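Glycosyltransferase (Streptomyces halstedii, PDB 3WAD) belongs to the GT-B clan of glycosyltransferases, two-domain enzymes related to the erythromycin biosynthesis protein CIII. Local coordinates at residues 78-82 / 156-160. Residue numbers count along the deposited sequence, not the author numbering.
Sequences TLNET and QWGRM
How a helix end can hold an irregular loop through one carbonyl group and one leucine side chain is illustrated in the N-terminal Rossmann-like domain of this GT-B fold, where loop 78-82, leading to helix 89-106, meets the first turn of helix 156-168. Thr78 (phi/psi -116/162) is extended; its OG1 donates to Asn80 OD1 (3.0 Å), and its O lies 3.7 Å from Met160 CE. Leu79 (-96/-15; chi1 -148°, chi2 30°) comes nearest in register, its CA 6.1 Å from that of Gln156, and supplies the apolar centre: CD2 reaches the edge of the indole at Trp157 CE3 (3.5 Å), and CD1 packs on Met160 CG (3.7 Å). Asn80 (-89/12) follows, and a water joins its O to Gln156 NE2, 3.0 Å from each; NE2 also donates to Trp344 O. Glu81 (-70/125) sends its carboxylate away to Arg83, while its O receives Arg159 NH2 at 3.0 Å and, weakly, NH1 at 3.0 Å. The guanidinium of Arg159 (chi1 t, chi2 t, chi3 p) is also hydrogen-bonded to Gln156 (chi1 m, chi2 m), whose OE1 accepts NE at 3.0 Å and NH2 at 2.8 Å. Thr82 CG2 covers one face of that guanidinium, 3.8 Å from Arg159 CZ.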
ATOM      1  N   THR B  78      27.492   4.143 -22.970  1.00 40.35           N
ATOM      2  CA  THR B  78      26.412   3.462 -22.255  1.00 39.15           C
ATOM      3  C   THR B  78      26.847   2.579 -21.094  1.00 38.31           C
ATOM      4  O   THR B  78      27.998   2.105 -21.006  1.00 36.65           O
ATOM      5  CB  THR B  78      25.569   2.590 -23.177  1.00 38.73           C
ATOM      6  OG1 THR B  78      26.388   1.539 -23.675  1.00 39.13           O
ATOM      7  CG2 THR B  78      25.104   3.397 -24.360  1.00 40.62           C
ATOM      8  N   LEU B  79      25.851   2.302 -20.256  1.00 37.29           N
ATOM      9  CA  LEU B  79      26.048   1.621 -19.043  1.00 36.41           C
ATOM     10  C   LEU B  79      25.767   0.139 -19.250  1.00 36.41           C
ATOM     11  O   LEU B  79      26.135  -0.695 -18.425  1.00 38.44           O
ATOM     12  CB  LEU B  79      25.124   2.272 -18.021  1.00 36.47           C
ATOM     13  CG  LEU B  79      25.468   2.363 -16.550  1.00 35.36           C
ATOM     14  CD1 LEU B  79      26.976   2.439 -16.233  1.00 33.60           C
ATOM     15  CD2 LEU B  79      24.670   3.508 -15.915  1.00 33.65           C
ATOM     16  N   ASN B  80      25.119  -0.228 -20.340  1.00 33.93           N
ATOM     17  CA  ASN B  80      24.963  -1.623 -20.563  1.00 32.71           C
ATOM     18  C   ASN B  80      26.123  -2.300 -21.355  1.00 30.90           C
ATOM     19  O   ASN B  80      25.972  -3.430 -21.803  1.00 31.12           O
ATOM     20  CB  ASN B  80      23.634  -1.899 -21.227  1.00 32.93           C
ATOM     21  CG  ASN B  80      23.574  -1.332 -22.636  1.00 35.64           C
ATOM     22  OD1 ASN B  80      24.562  -0.808 -23.168  1.00 40.44           O
ATOM     23  ND2 ASN B  80      22.427  -1.444 -23.246  1.00 36.86           N
ATOM     24  N   GLU B  81      27.243  -1.622 -21.543  1.00 30.03           N
ATOM     25  CA  GLU B  81      28.314  -2.161 -22.383  1.00 29.15           C
ATOM     26  C   GLU B  81      28.953  -3.366 -21.625  1.00 29.56           C
ATOM     27  O   GLU B  81      29.451  -3.200 -20.490  1.00 27.88           O
ATOM     28  CB  GLU B  81      29.380  -1.067 -22.604  1.00 29.66           C
ATOM     29  CG  GLU B  81      30.604  -1.529 -23.411  1.00 29.93           C
ATOM     30  CD  GLU B  81      30.166  -2.093 -24.756  1.00 31.62           C
ATOM     31  OE1 GLU B  81      29.682  -1.331 -25.574  1.00 33.45           O
ATOM     32  OE2 GLU B  81      30.252  -3.299 -24.978  1.00 30.51           O
ATOM     33  N   THR B  82      29.016  -4.540 -22.254  1.00 28.06           N
ATOM     34  CA  THR B  82      29.708  -5.659 -21.591  1.00 29.50           C
ATOM     35  C   THR B  82      30.868  -6.283 -22.428  1.00 30.90           C
ATOM     36  O   THR B  82      31.542  -7.211 -21.942  1.00 31.26           O
ATOM     37  CB  THR B  82      28.779  -6.779 -21.166  1.00 29.50           C
ATOM     38  OG1 THR B  82      28.226  -7.386 -22.327  1.00 30.21           O
ATOM     39  CG2 THR B  82      27.625  -6.287 -20.259  1.00 31.38           C
ATOM     40  N   GLN B 156      24.357  -2.609 -13.235  1.00 23.82           N
ATOM     41  CA  GLN B 156      25.284  -2.146 -14.251  1.00 24.45           C
ATOM     42  C   GLN B 156      26.299  -1.219 -13.627  1.00 25.03           C
ATOM     43  O   GLN B 156      27.490  -1.221 -13.981  1.00 26.20           O
ATOM     44  CB  GLN B 156      24.529  -1.365 -15.345  1.00 23.69           C
ATOM     45  CG  GLN B 156      23.548  -2.176 -16.170  1.00 24.09           C
ATOM     46  CD  GLN B 156      24.176  -3.263 -17.064  1.00 25.73           C
ATOM     47  OE1 GLN B 156      25.355  -3.616 -16.934  1.00 25.92           O
ATOM     48  NE2 GLN B 156      23.354  -3.775 -18.029  1.00 24.06           N
ATOM     49  N   TRP B 157      25.826  -0.356 -12.717  1.00 23.89           N
ATOM     50  CA  TRP B 157      26.686   0.697 -12.202  1.00 24.90           C
ATOM     51  C   TRP B 157      27.733   0.063 -11.309  1.00 23.60           C
ATOM     52  O   TRP B 157      28.896   0.463 -11.373  1.00 22.12           O
ATOM     53  CB  TRP B 157      25.836   1.677 -11.373  1.00 26.41           C
ATOM     54  CG  TRP B 157      26.478   2.984 -10.933  1.00 27.79           C
ATOM     55  CD1 TRP B 157      26.843   3.334  -9.650  1.00 27.98           C
ATOM     56  CD2 TRP B 157      26.726   4.150 -11.754  1.00 28.08           C
ATOM     57  NE1 TRP B 157      27.324   4.634  -9.636  1.00 29.94           N
ATOM     58  CE2 TRP B 157      27.268   5.152 -10.906  1.00 27.04           C
ATOM     59  CE3 TRP B 157      26.637   4.400 -13.128  1.00 28.97           C
ATOM     60  CZ2 TRP B 157      27.628   6.433 -11.375  1.00 29.52           C
ATOM     61  CZ3 TRP B 157      26.978   5.689 -13.617  1.00 28.94           C
ATOM     62  CH2 TRP B 157      27.478   6.694 -12.724  1.00 29.08           C
ATOM     63  N   GLY B 158      27.319  -0.941 -10.502  1.00 23.89           N
ATOM     64  CA  GLY B 158      28.298  -1.587  -9.585  1.00 24.81           C
ATOM     65  C   GLY B 158      29.314  -2.424 -10.365  1.00 25.69           C
ATOM     66  O   GLY B 158      30.539  -2.388 -10.087  1.00 25.74           O
ATOM     67  N   ARG B 159      28.800  -3.154 -11.368  1.00 25.83           N
ATOM     68  CA  ARG B 159      29.669  -3.874 -12.324  1.00 25.97           C
ATOM     69  C   ARG B 159      30.747  -2.965 -12.990  1.00 26.85           C
ATOM     70  O   ARG B 159      31.957  -3.270 -12.994  1.00 25.83           O
ATOM     71  CB  ARG B 159      28.794  -4.553 -13.387  1.00 24.79           C
ATOM     72  CG  ARG B 159      29.605  -5.320 -14.469  1.00 26.54           C
ATOM     73  CD  ARG B 159      28.685  -5.843 -15.590  1.00 29.26           C
ATOM     74  NE  ARG B 159      28.062  -4.759 -16.338  1.00 24.45           N
ATOM     75  CZ  ARG B 159      28.634  -4.066 -17.331  1.00 31.33           C
ATOM     76  NH1 ARG B 159      29.891  -4.337 -17.736  1.00 26.33           N
ATOM     77  NH2 ARG B 159      27.924  -3.101 -17.942  1.00 26.03           N
ATOM     78  N   MET B 160      30.343  -1.812 -13.512  1.00 27.68           N
ATOM     79  CA  MET B 160      31.326  -0.917 -14.062  1.00 28.20           C
ATOM     80  C   MET B 160      32.213  -0.355 -12.922  1.00 29.51           C
ATOM     81  O   MET B 160      33.389  -0.034 -13.136  1.00 29.11           O
ATOM     82  CB  MET B 160      30.638   0.286 -14.771  1.00 29.31           C
ATOM     83  CG  MET B 160      29.668  -0.116 -15.896  1.00 32.37           C
ATOM     84  SD  MET B 160      30.591  -0.276 -17.425  1.00 41.06           S
ATOM     85  CE  MET B 160      30.191   1.310 -18.132  1.00 38.78           C
TER
HETATM   86  O   HOH W   1      24.193  -5.371 -20.455  1.00 33.03           O